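Local structure of type II secretion ATPase XpsE (Xanthomonas campestris, 2D28) at residues A55-C58 and A59-G63; D141-I144 and E145-G149. The protein belongs to the ATPase family of bacterial type II secretion systems and is represented here by its N-terminal domain. The protein carries 1 engineered substitution. All coordinates share one frame; numbering follows the deposited sequence.

Contact 1: residues A55-C58 and A59-G63; sequences AETC and AEVLG
The carboxylates of Glu56 and Glu60, one turn apart on the same helix, stand with their planes 64° apart, and their OE2 atoms come within 4.4 Å of each other. A water bridges the two, donating one hydrogen bond to Glu56 OE2 and one to Glu60 OE2, which probably eases the repulsion between them. The same Glu60 OE2 also forms a salt bridge with Arg19, which probably offsets much of the local negative charge. Glu60 OE1 looks toward the other neighbour in the preceding turn, lying 4.2 Å from the methyl carbon CG2 of Thr57. Glu60 reaches back in this way because its CG sits beside its own backbone N (chi1 -69°) and the chain then runs extended; on the way CG passes 3.4 Å from Glu56 O. Glu56 takes a different course, bent at chi2, about its CB-CG bond, and that CG lies 4.1 Å from Glu60 OE2.

The backbone carries the regular i to i+4 ladder of an alpha-helix, the last turns of helix 51-62. Ala59 N bonds to Ala55 O at 2.9 Å, and Glu60, Val61 and Leu62 repeat the pattern to Glu56, Thr57 and Cys58. Gly63 ends the helix with a positive phi of 69°, its N making a weak 2.8 Å bond to Ala59 O. The buried Thr57 hydroxyl is satisfied by Asp53 O and Arg19, while its side chain packs on Ile10, Ala13 and Leu14 of helix 6-16. Away from that interface, Ala55 and Ala59 rest on Val134 of strand 130-134.

Contact 2: residues D141-I144 and E145-G149; sequences DDLI and ERWYG
Leu143 and Trp147 form the close-packed part of this helical turn. Methyl CD1 of Leu143 sits over one face of the indole, 3.5 Å from the centroid of the five-membered ring, a clear CH-pi contact. Two torsions of Leu143, CG anti to the backbone N (chi1 -178°) and chi2 of 79°, send the same methyl over one face of the Arg146 guanidinium, 3.3 Å above its plane and offset toward the rim. Both flat groups are fixed from outside, since Trp147 NE1 and Arg146 NH2 donate to the carbonyl oxygen of Gly73.

The opposite character appears at Asp142, an exposed residue whose OD2 stays 6.4 Å from Arg146 NH1, too far for a salt bridge. Glu145 is exposed as well, although its OE1 pairs with Lys92. The backbone bonds donated by Glu145, Arg146 and Trp147 are near-straight; only that from Tyr148 N to Ile144 O, where the chain leaves helical geometry, is bent, to 131°.

Helix 137-147 lies against strand 96-102, where Leu143 and Ile144 pack on Cys97, and helix 88-94, where Ile144 meets Leu88 and Leu91, with a loop bearing Pro76 and Pro77 against Trp147.

How the contacts relate
Both contacts illustrate one principle, that side chains a turn apart near the end of a helix can be coupled locally while the helix itself is fastened elsewhere. In contact 1 two like-charged carboxylates are bridged by a water; contact 2 is coupled by apolar and aromatic packing. They lie on opposite sides of the chain's centre, with centres 24 Å apart and nearest atoms about 12 Å apart, so they do not touch. The three-stranded sheet relates them: contact 1 meets strand 130-134 at one border, contact 2 strand 96-102 at the other. A cacodylate ion, probably from the crystallisation liquor, lies about 4 Å from the Tyr148 side chain in contact 2.

Contact 1: residues A55-C58 and A59-G63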
loop_
_atom_site.group_PDB
_atom_site.type_symbol
_atom_site.label_atom_id
_atom_site.label_comp_id
_atom_site.label_asym_id
_atom_site.label_seq_id
_atom_site.Cartn_x
_atom_site.Cartn_y
_atom_site.Cartn_z
ATOM N N ALA A 55 4.679 -5.964 -1.572
ATOM C CA ALA A 55 4.103 -5.276 -2.751
ATOM C C ALA A 55 3.687 -6.268 -3.832
ATOM O O ALA A 55 2.542 -6.235 -4.388
ATOM C CB ALA A 55 5.109 -4.246 -3.341
ATOM N N GLU A 56 4.625 -7.145 -4.202
ATOM C CA GLU A 56 4.342 -8.147 -5.211
ATOM C C GLU A 56 3.095 -8.972 -5.026
ATOM O O GLU A 56 2.246 -9.152 -5.969
ATOM C CB GLU A 56 5.516 -9.145 -5.290
ATOM C CG GLU A 56 5.367 -10.129 -6.456
ATOM C CD GLU A 56 6.029 -9.647 -7.736
ATOM O OE1 GLU A 56 6.426 -8.434 -7.784
ATOM O OE2 GLU A 56 6.171 -10.489 -8.674
ATOM N N THR A 57 2.972 -9.479 -3.801
ATOM C CA THR A 57 1.901 -10.344 -3.454
ATOM C C THR A 57 0.562 -9.597 -3.378
ATOM O O THR A 57 -0.453 -10.136 -3.794
ATOM C CB THR A 57 2.243 -11.063 -2.157
ATOM O OG1 THR A 57 3.523 -11.680 -2.366
ATOM C CG2 THR A 57 1.245 -12.234 -1.949
ATOM N N CYS A 58 0.563 -8.408 -2.756
ATOM C CA CYS A 58 -0.609 -7.540 -2.762
ATOM C C CYS A 58 -1.095 -7.354 -4.210
ATOM O O CYS A 58 -2.269 -7.525 -4.513
ATOM C CB CYS A 58 -0.251 -6.185 -2.155
ATOM S SG CYS A 58 -0.118 -6.219 -0.392
ATOM N N ALA A 59 -0.182 -7.092 -5.125
ATOM C CA ALA A 59 -0.548 -6.865 -6.505
ATOM C C ALA A 59 -1.117 -8.099 -7.184
ATOM O O ALA A 59 -2.127 -7.995 -7.862
ATOM C CB ALA A 59 0.629 -6.359 -7.269
ATOM N N GLU A 60 -0.532 -9.270 -6.938
ATOM C CA GLU A 60 -1.061 -10.508 -7.474
ATOM C C GLU A 60 -2.409 -10.760 -6.967
ATOM O O GLU A 60 -3.232 -11.208 -7.704
ATOM C CB GLU A 60 -0.270 -11.767 -7.088
ATOM C CG GLU A 60 1.090 -11.882 -7.691
ATOM C CD GLU A 60 1.978 -12.951 -6.987
ATOM O OE1 GLU A 60 1.684 -13.510 -5.874
ATOM O OE2 GLU A 60 2.974 -13.281 -7.605
ATOM N N VAL A 61 -2.639 -10.614 -5.677
ATOM C CA VAL A 61 -3.887 -11.094 -5.134
ATOM C C VAL A 61 -5.001 -10.190 -5.555
ATOM O O VAL A 61 -6.160 -10.651 -5.793
ATOM C CB VAL A 61 -3.865 -11.251 -3.596
ATOM C CG1 VAL A 61 -5.225 -11.389 -3.056
ATOM C CG2 VAL A 61 -2.983 -12.457 -3.213
ATOM N N LEU A 62 -4.688 -8.904 -5.664
ATOM C CA LEU A 62 -5.728 -7.912 -5.915
ATOM C C LEU A 62 -5.813 -7.537 -7.407
ATOM O O LEU A 62 -6.711 -6.800 -7.800
ATOM C CB LEU A 62 -5.540 -6.679 -5.023
ATOM C CG LEU A 62 -5.815 -6.848 -3.531
ATOM C CD1 LEU A 62 -5.325 -5.572 -2.816
ATOM C CD2 LEU A 62 -7.304 -7.124 -3.214
ATOM N N GLY A 63 -4.908 -8.052 -8.243
ATOM C CA GLY A 63 -4.928 -7.759 -9.661
ATOM C C GLY A 63 -4.575 -6.329 -10.002
ATOM O O GLY A 63 -4.998 -5.804 -11.002
HETATM O O HOH W 1 4.124 -11.975 -9.644
#

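Contact 2: residues D141-I144 and E145-G149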
loop_
_atom_site.group_PDB
_atom_site.type_symbol
_atom_site.label_atom_id
_atom_site.label_comp_id
_atom_site.label_asym_id
_atom_site.label_seq_id
_atom_site.Cartn_x
_atom_site.Cartn_y
_atom_site.Cartn_z
ATOM N N ASP A 141 7.233 6.316 0.734
ATOM C CA ASP A 141 7.678 7.262 1.785
ATOM C C ASP A 141 8.663 8.301 1.259
ATOM O O ASP A 141 8.523 9.473 1.539
ATOM C CB ASP A 141 8.331 6.504 2.903
ATOM C CG ASP A 141 7.346 5.676 3.649
ATOM O OD1 ASP A 141 6.098 5.857 3.532
ATOM O OD2 ASP A 141 7.754 4.787 4.361
ATOM N N ASP A 142 9.588 7.836 0.423
ATOM C CA ASP A 142 10.621 8.671 -0.170
ATOM C C ASP A 142 9.997 9.721 -1.064
ATOM O O ASP A 142 10.308 10.908 -0.977
ATOM C CB ASP A 142 11.579 7.802 -0.996
ATOM C CG ASP A 142 12.593 7.053 -0.157
ATOM O OD1 ASP A 142 12.674 7.183 1.074
ATOM O OD2 ASP A 142 13.336 6.243 -0.675
ATOM N N LEU A 143 9.040 9.324 -1.901
ATOM C CA LEU A 143 8.361 10.258 -2.785
ATOM C C LEU A 143 7.569 11.281 -1.969
ATOM O O LEU A 143 7.557 12.507 -2.308
ATOM C CB LEU A 143 7.374 9.566 -3.740
ATOM C CG LEU A 143 6.684 10.522 -4.707
ATOM C CD1 LEU A 143 7.634 10.818 -5.816
ATOM C CD2 LEU A 143 5.424 9.933 -5.225
ATOM N N ILE A 144 6.866 10.823 -0.923
ATOM C CA ILE A 144 6.073 11.761 -0.112
ATOM C C ILE A 144 7.023 12.879 0.371
ATOM O O ILE A 144 6.668 14.041 0.212
ATOM C CB ILE A 144 5.401 11.113 1.075
ATOM C CG1 ILE A 144 4.266 10.158 0.612
ATOM C CG2 ILE A 144 4.835 12.218 2.061
ATOM C CD1 ILE A 144 3.882 9.104 1.641
ATOM N N GLU A 145 8.181 12.527 0.904
ATOM C CA GLU A 145 9.115 13.504 1.466
ATOM C C GLU A 145 9.750 14.412 0.408
ATOM O O GLU A 145 9.936 15.631 0.641
ATOM C CB GLU A 145 10.251 12.823 2.225
ATOM C CG GLU A 145 11.150 13.776 3.039
ATOM C CD GLU A 145 10.313 14.722 3.890
ATOM O OE1 GLU A 145 9.586 14.228 4.779
ATOM O OE2 GLU A 145 10.324 15.959 3.634
ATOM N N ARG A 146 10.139 13.813 -0.709
ATOM C CA ARG A 146 10.716 14.520 -1.821
ATOM C C ARG A 146 9.745 15.520 -2.390
ATOM O O ARG A 146 10.075 16.688 -2.637
ATOM C CB ARG A 146 11.135 13.495 -2.876
ATOM C CG ARG A 146 11.550 14.067 -4.174
ATOM C CD ARG A 146 12.389 13.078 -4.930
ATOM N NE ARG A 146 11.654 12.502 -6.027
ATOM C CZ ARG A 146 11.283 11.234 -6.178
ATOM N NH1 ARG A 146 11.535 10.283 -5.250
ATOM N NH2 ARG A 146 10.652 10.917 -7.318
ATOM N N TRP A 147 8.510 15.090 -2.558
ATOM C CA TRP A 147 7.527 15.952 -3.119
ATOM C C TRP A 147 7.028 16.975 -2.081
ATOM O O TRP A 147 6.601 18.072 -2.494
ATOM C CB TRP A 147 6.359 15.161 -3.681
ATOM C CG TRP A 147 6.580 14.626 -5.024
ATOM C CD1 TRP A 147 7.762 14.620 -5.756
ATOM C CD2 TRP A 147 5.593 14.041 -5.856
ATOM N NE1 TRP A 147 7.537 14.071 -6.990
ATOM C CE2 TRP A 147 6.211 13.705 -7.077
ATOM C CE3 TRP A 147 4.220 13.774 -5.702
ATOM C CZ2 TRP A 147 5.511 13.099 -8.118
ATOM C CZ3 TRP A 147 3.530 13.203 -6.721
ATOM C CH2 TRP A 147 4.168 12.861 -7.928
ATOM N N TYR A 148 7.078 16.623 -0.781
ATOM C CA TYR A 148 6.546 17.490 0.312
ATOM C C TYR A 148 7.461 17.538 1.523
ATOM O O TYR A 148 8.476 16.863 1.565
ATOM C CB TYR A 148 5.120 17.117 0.687
ATOM C CG TYR A 148 4.211 16.829 -0.507
ATOM C CD1 TYR A 148 3.855 17.825 -1.357
ATOM C CD2 TYR A 148 3.687 15.552 -0.767
ATOM C CE1 TYR A 148 3.015 17.577 -2.459
ATOM C CE2 TYR A 148 2.883 15.294 -1.875
ATOM C CZ TYR A 148 2.539 16.325 -2.707
ATOM O OH TYR A 148 1.738 16.203 -3.828
ATOM N N GLY A 149 7.171 18.392 2.488
ATOM C CA GLY A 149 8.106 18.606 3.600
ATOM C C GLY A 149 9.576 18.906 3.277
ATOM O O GLY A 149 9.937 19.816 2.479
#